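Local coordinates for protein N-hydroxyarylamine O-acetyltransferase (Bacillus cereus, PDB 4DMO) that acetylates arylamines by means of a non-canonical Cys-His-Glu catalytic triad and probably also O-acetylates N-hydroxyarylamines, at residues Phe10-Ile16 with Ala33-Pro39; Leu27-Tyr32 with Pro133-Val137. Numbering follows the deposited sequence.

Contact 1. Residues Phe10-Ile16 with Ala33-Pro39; sequences FFARLHI and AMAQTVP
Two helix ends cross obliquely here: the axes of 10-14 and 33-37 come within 9.7 Å at +62°, and the CA atoms of Leu14 and Ala33, 5.5 Å apart, are the nearest CA pair between the segments. Both belong to the N-terminal helical region of the arylamine N-acetyltransferase fold. The first helix stops in a Schellman motif, where His15 takes a left-handed conformation (phi/psi 58/42) and Ile16 N bonds to Phe11 O at 3.3 Å; Ile16 then runs extended. The second keeps helical geometry through Thr37, and the chain leaves it at Val38.

Ala33 points its CB toward helix 5-14. Leu14, with chi1 at -92° and chi2 p, lies against it, CG 3.9 Å from Ala33 CB and 3.6 Å from Met34 N, while Ile16 CG2 reaches Ala33 CB at 3.7 Å from the turn. Deeper in, the t rotamer of Phe10 brings CZ to 4.2 Å from Met34 SD, an oblique Met-aromatic contact; Phe81 of helix 71-84 stacks on the same ring. Thr37, in rotamer p, folds OG1 back onto Ala33 O (2.9 Å), and Leu14 CD1 packs 3.7 Å from that OG1.

Arg13, t at chi1 and p at chi2, extends along the end of helix 27-37. Val38 CG2 lies over one face of its guanidinium, whose NE and NH1 are held by the carbonyls of Ile62 and Arg67. The third guanidinium nitrogen, Arg13 NH2, donates a hydrogen bond to Thr37 O, the carbonyl of the last helical residue, at 3.0 Å.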
loop_
_atom_site.group_PDB
_atom_site.type_symbol
_atom_site.label_atom_id
_atom_site.label_comp_id
_atom_site.label_asym_id
_atom_site.label_seq_id
_atom_site.Cartn_x
_atom_site.Cartn_y
_atom_site.Cartn_z
ATOM N N PHE A 10 16.172 1.910 -1.178
ATOM C CA PHE A 10 14.911 2.477 -0.748
ATOM C C PHE A 10 14.951 4.002 -0.766
ATOM O O PHE A 10 14.075 4.626 -1.337
ATOM C CB PHE A 10 14.549 1.938 0.640
ATOM C CG PHE A 10 13.132 2.216 1.055
ATOM C CD1 PHE A 10 12.127 1.287 0.834
ATOM C CD2 PHE A 10 12.806 3.397 1.688
ATOM C CE1 PHE A 10 10.823 1.545 1.224
ATOM C CE2 PHE A 10 11.502 3.658 2.073
ATOM C CZ PHE A 10 10.509 2.730 1.822
ATOM N N PHE A 11 15.951 4.615 -0.142
ATOM C CA PHE A 11 16.058 6.071 -0.199
ATOM C C PHE A 11 16.134 6.511 -1.678
ATOM O O PHE A 11 15.490 7.481 -2.098
ATOM C CB PHE A 11 17.300 6.574 0.549
ATOM C CG PHE A 11 17.241 6.396 2.056
ATOM C CD1 PHE A 11 18.153 5.581 2.702
ATOM C CD2 PHE A 11 16.295 7.053 2.820
ATOM C CE1 PHE A 11 18.120 5.424 4.089
ATOM C CE2 PHE A 11 16.264 6.893 4.190
ATOM C CZ PHE A 11 17.177 6.068 4.819
ATOM N N ALA A 12 16.912 5.780 -2.467
ATOM C CA ALA A 12 17.067 6.096 -3.882
ATOM C C ALA A 12 15.714 6.055 -4.610
ATOM O O ALA A 12 15.363 6.972 -5.365
ATOM C CB ALA A 12 18.072 5.102 -4.538
ATOM N N ARG A 13 14.965 4.981 -4.383
ATOM C CA ARG A 13 13.643 4.827 -4.978
ATOM C C ARG A 13 12.740 6.013 -4.612
ATOM O O ARG A 13 12.037 6.568 -5.471
ATOM C CB ARG A 13 13.025 3.491 -4.548
ATOM C CG ARG A 13 11.692 3.192 -5.201
ATOM C CD ARG A 13 11.845 2.931 -6.709
ATOM N NE ARG A 13 10.635 2.332 -7.232
ATOM C CZ ARG A 13 9.623 2.977 -7.795
ATOM N NH1 ARG A 13 8.557 2.285 -8.204
ATOM N NH2 ARG A 13 9.644 4.286 -7.947
ATOM N N LEU A 14 12.779 6.429 -3.352
ATOM C CA LEU A 14 11.897 7.506 -2.892
ATOM C C LEU A 14 12.393 8.894 -3.230
ATOM O O LEU A 14 11.667 9.879 -3.037
ATOM C CB LEU A 14 11.666 7.414 -1.377
ATOM C CG LEU A 14 10.447 6.598 -0.920
ATOM C CD1 LEU A 14 10.433 5.226 -1.575
ATOM C CD2 LEU A 14 10.430 6.462 0.597
ATOM N N HIS A 15 13.622 8.981 -3.737
ATOM C CA HIS A 15 14.244 10.287 -4.025
ATOM C C HIS A 15 14.330 11.191 -2.808
ATOM O O HIS A 15 14.066 12.399 -2.892
ATOM C CB HIS A 15 13.487 11.030 -5.122
ATOM C CG HIS A 15 13.351 10.249 -6.387
ATOM N ND1 HIS A 15 14.406 9.568 -6.957
ATOM C CD2 HIS A 15 12.286 10.031 -7.194
ATOM C CE1 HIS A 15 13.996 8.971 -8.063
ATOM N NE2 HIS A 15 12.716 9.247 -8.232
ATOM N N ILE A 16 14.702 10.606 -1.678
ATOM C CA ILE A 16 14.929 11.369 -0.449
ATOM C C ILE A 16 16.355 11.134 0.077
ATOM O O ILE A 16 17.038 10.178 -0.312
ATOM C CB ILE A 16 13.946 10.970 0.661
ATOM C CG1 ILE A 16 14.192 9.518 1.065
ATOM C CG2 ILE A 16 12.528 11.208 0.191
ATOM C CD1 ILE A 16 13.224 8.999 2.098
ATOM N N ALA A 33 6.684 10.309 0.545
ATOM C CA ALA A 33 7.578 10.064 -0.572
ATOM C C ALA A 33 7.270 8.711 -1.231
ATOM O O ALA A 33 7.263 8.610 -2.453
ATOM C CB ALA A 33 9.050 10.125 -0.117
ATOM N N MET A 34 7.026 7.673 -0.436
ATOM C CA MET A 34 6.684 6.380 -1.012
ATOM C C MET A 34 5.420 6.491 -1.845
ATOM O O MET A 34 5.358 5.896 -2.906
ATOM C CB MET A 34 6.519 5.297 0.034
ATOM C CG MET A 34 6.298 3.944 -0.600
ATOM S SD MET A 34 6.501 2.615 0.553
ATOM C CE MET A 34 6.029 1.199 -0.405
ATOM N N ALA A 35 4.431 7.272 -1.403
ATOM C CA ALA A 35 3.188 7.370 -2.160
ATOM C C ALA A 35 3.407 8.094 -3.445
ATOM O O ALA A 35 2.703 7.832 -4.406
ATOM C CB ALA A 35 2.125 8.079 -1.382
ATOM N N GLN A 36 4.349 9.046 -3.454
ATOM C CA GLN A 36 4.605 9.835 -4.662
ATOM C C GLN A 36 5.369 9.030 -5.724
ATOM O O GLN A 36 5.277 9.315 -6.923
ATOM C CB GLN A 36 5.333 11.153 -4.311
ATOM C CG GLN A 36 4.482 12.144 -3.474
ATOM C CD GLN A 36 3.150 12.543 -4.161
ATOM O OE1 GLN A 36 3.116 12.924 -5.320
ATOM N NE2 GLN A 36 2.067 12.486 -3.410
ATOM N N THR A 37 6.079 7.990 -5.291
ATOM C CA THR A 37 6.999 7.294 -6.186
ATOM C C THR A 37 6.633 5.846 -6.515
ATOM O O THR A 37 6.887 5.404 -7.613
ATOM C CB THR A 37 8.499 7.347 -5.654
ATOM O OG1 THR A 37 8.597 6.798 -4.324
ATOM C CG2 THR A 37 9.081 8.782 -5.695
ATOM N N VAL A 38 6.068 5.116 -5.563
ATOM C CA VAL A 38 5.727 3.726 -5.761
ATOM C C VAL A 38 4.246 3.571 -5.932
ATOM O O VAL A 38 3.473 3.825 -5.018
ATOM C CB VAL A 38 6.147 2.860 -4.583
ATOM C CG1 VAL A 38 5.995 1.407 -4.938
ATOM C CG2 VAL A 38 7.580 3.169 -4.186
ATOM N N PRO A 39 3.831 3.173 -7.129
ATOM C CA PRO A 39 2.405 3.027 -7.372
ATOM C C PRO A 39 1.822 1.705 -6.876
ATOM O O PRO A 39 2.514 0.690 -6.698
ATOM C CB PRO A 39 2.312 3.115 -8.886
ATOM C CG PRO A 39 3.591 2.625 -9.363
ATOM C CD PRO A 39 4.619 2.974 -8.343
#

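Contact 2. Residues Leu27-Tyr32 with Pro133-Val137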
loop_
_atom_site.group_PDB
_atom_site.type_symbol
_atom_site.label_atom_id
_atom_site.label_comp_id
_atom_site.label_asym_id
_atom_site.label_seq_id
_atom_site.Cartn_x
_atom_site.Cartn_y
_atom_site.Cartn_z
ATOM N N LEU A 27 8.990 9.252 9.620
ATOM C CA LEU A 27 8.193 8.218 8.969
ATOM C C LEU A 27 7.120 8.788 8.052
ATOM O O LEU A 27 6.946 8.340 6.906
ATOM C CB LEU A 27 7.561 7.344 10.030
ATOM C CG LEU A 27 8.607 6.574 10.823
ATOM C CD1 LEU A 27 7.934 5.694 11.825
ATOM C CD2 LEU A 27 9.500 5.759 9.903
ATOM N N SER A 28 6.430 9.797 8.550
ATOM C CA SER A 28 5.418 10.491 7.785
ATOM C C SER A 28 5.957 10.973 6.438
ATOM O O SER A 28 5.275 10.923 5.407
ATOM C CB SER A 28 4.906 11.686 8.565
ATOM O OG SER A 28 5.832 12.763 8.472
ATOM N N ASN A 29 7.170 11.489 6.422
ATOM C CA ASN A 29 7.627 12.061 5.175
ATOM C C ASN A 29 8.149 10.979 4.265
ATOM O O ASN A 29 8.094 11.106 3.069
ATOM C CB ASN A 29 8.678 13.155 5.380
ATOM C CG ASN A 29 8.912 13.971 4.103
ATOM O OD1 ASN A 29 8.029 14.715 3.647
ATOM N ND2 ASN A 29 10.094 13.809 3.503
ATOM N N ILE A 30 8.640 9.894 4.836
ATOM C CA ILE A 30 9.036 8.773 4.026
ATOM C C ILE A 30 7.795 8.154 3.371
ATOM O O ILE A 30 7.838 7.786 2.201
ATOM C CB ILE A 30 9.746 7.725 4.872
ATOM C CG1 ILE A 30 11.073 8.290 5.358
ATOM C CG2 ILE A 30 10.005 6.457 4.077
ATOM C CD1 ILE A 30 11.760 7.400 6.344
ATOM N N MET A 31 6.688 8.077 4.122
ATOM C CA MET A 31 5.453 7.497 3.620
ATOM C C MET A 31 4.907 8.323 2.502
ATOM O O MET A 31 4.397 7.789 1.510
ATOM C CB MET A 31 4.410 7.372 4.743
ATOM C CG MET A 31 4.763 6.289 5.736
ATOM S SD MET A 31 3.793 6.300 7.246
ATOM C CE MET A 31 2.250 5.594 6.651
ATOM N N TYR A 32 4.997 9.633 2.665
ATOM C CA TYR A 32 4.540 10.554 1.652
ATOM C C TYR A 32 5.360 10.356 0.380
ATOM O O TYR A 32 4.805 10.200 -0.720
ATOM C CB TYR A 32 4.660 11.995 2.171
ATOM C CG TYR A 32 4.251 12.998 1.141
ATOM C CD1 TYR A 32 2.938 13.444 1.047
ATOM C CD2 TYR A 32 5.179 13.498 0.249
ATOM C CE1 TYR A 32 2.570 14.356 0.081
ATOM C CE2 TYR A 32 4.817 14.407 -0.703
ATOM C CZ TYR A 32 3.516 14.820 -0.798
ATOM O OH TYR A 32 3.202 15.710 -1.787
ATOM N N PRO A 133 -2.908 6.926 4.596
ATOM C CA PRO A 133 -2.840 7.916 5.674
ATOM C C PRO A 133 -1.637 8.868 5.537
ATOM O O PRO A 133 -1.672 9.936 6.130
ATOM C CB PRO A 133 -2.717 7.054 6.942
ATOM C CG PRO A 133 -3.164 5.684 6.550
ATOM C CD PRO A 133 -2.743 5.549 5.100
ATOM N N LEU A 134 -0.608 8.476 4.784
ATOM C CA LEU A 134 0.623 9.271 4.605
ATOM C C LEU A 134 1.326 9.593 5.923
ATOM O O LEU A 134 2.171 10.490 6.010
ATOM C CB LEU A 134 0.330 10.548 3.835
ATOM C CG LEU A 134 -0.353 10.212 2.514
ATOM C CD1 LEU A 134 -0.704 11.482 1.822
ATOM C CD2 LEU A 134 0.520 9.376 1.631
ATOM N N ALA A 135 0.976 8.839 6.951
ATOM C CA ALA A 135 1.650 8.941 8.232
ATOM C C ALA A 135 1.243 7.748 9.086
ATOM O O ALA A 135 0.260 7.077 8.776
ATOM C CB ALA A 135 1.282 10.255 8.911
ATOM N N PRO A 136 2.005 7.457 10.146
ATOM C CA PRO A 136 1.589 6.423 11.097
ATOM C C PRO A 136 0.213 6.711 11.720
ATOM O O PRO A 136 -0.140 7.851 11.987
ATOM C CB PRO A 136 2.688 6.476 12.177
ATOM C CG PRO A 136 3.853 7.050 11.497
ATOM C CD PRO A 136 3.286 8.067 10.543
ATOM N N VAL A 137 -0.573 5.662 11.909
ATOM C CA VAL A 137 -1.864 5.802 12.544
ATOM C C VAL A 137 -1.758 5.199 13.946
ATOM O O VAL A 137 -1.537 3.986 14.111
ATOM C CB VAL A 137 -2.989 5.081 11.753
ATOM C CG1 VAL A 137 -4.356 5.357 12.430
ATOM C CG2 VAL A 137 -2.990 5.522 10.290
#
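Met31 reaches out from helix 27-37 and lays its thioether along the backbone of 133-137: SD sits 3.6 Å from Pro136 N and 3.8 Å from Pro136 CD, and the p setting of chi3 carries CE to 3.3 Å from Ala135 O. One turn earlier Leu27 meets the same proline, its CB 4.0 Å from Pro136 CG, and Ser28 N lies 4.1 Å from Pro136 CD, so Leu27, Ser28 and Met31 all touch the pyrrolidine ring. Ser28 also packs alongside Ala135, CB to CB 3.9 Å. At the other end, Leu134 spreads against the helix, CD2 being 4.2 Å from Tyr32 CA and CD1 4.2 Å from Tyr32 CD1.

No hydrogen bond joins the segments. Ser28 O and Leu134 O approach to 3.2 Å, but both are acceptors, and Ser28 O already receives Tyr32 N of its own helix at 3.0 Å. Leu134 is left-handed (58/18) and Ala135 extended, and at this bend Ala135 CA comes within 4.1 Å of Ser28 CA.

The contact thus joins the N-terminal helical domain of the arylamine N-acetyltransferase fold to the following beta domain. Val137, in the edge strand 137-138, is bonded through the backbone to Leu123 and touches Ile153 of strand 149-158, whereas Ile30 packs against helices 5-14 and 71-84.

From the N terminus the chain runs through helix 5-14, and contact 1 closes the 16-residue connection when 33-39 packs across it. Contact 2 spans far more, 100 residues lying between 27-32 and 133-137. The two cross, since 27-32 falls between the segments of contact 1 while 133-137 lies beyond them. Helix 27-37 is therefore the shared element: its C-terminal part meets helix 5-14, and its N-terminal part meets the loop entering strand 137-138, tying the helical region to the large antiparallel sheet. Direct packing also joins the contacts, with Leu14 CD2 3.3 Å from Ile30 O and Ala35 CB 3.7 Å from Leu134 CD2.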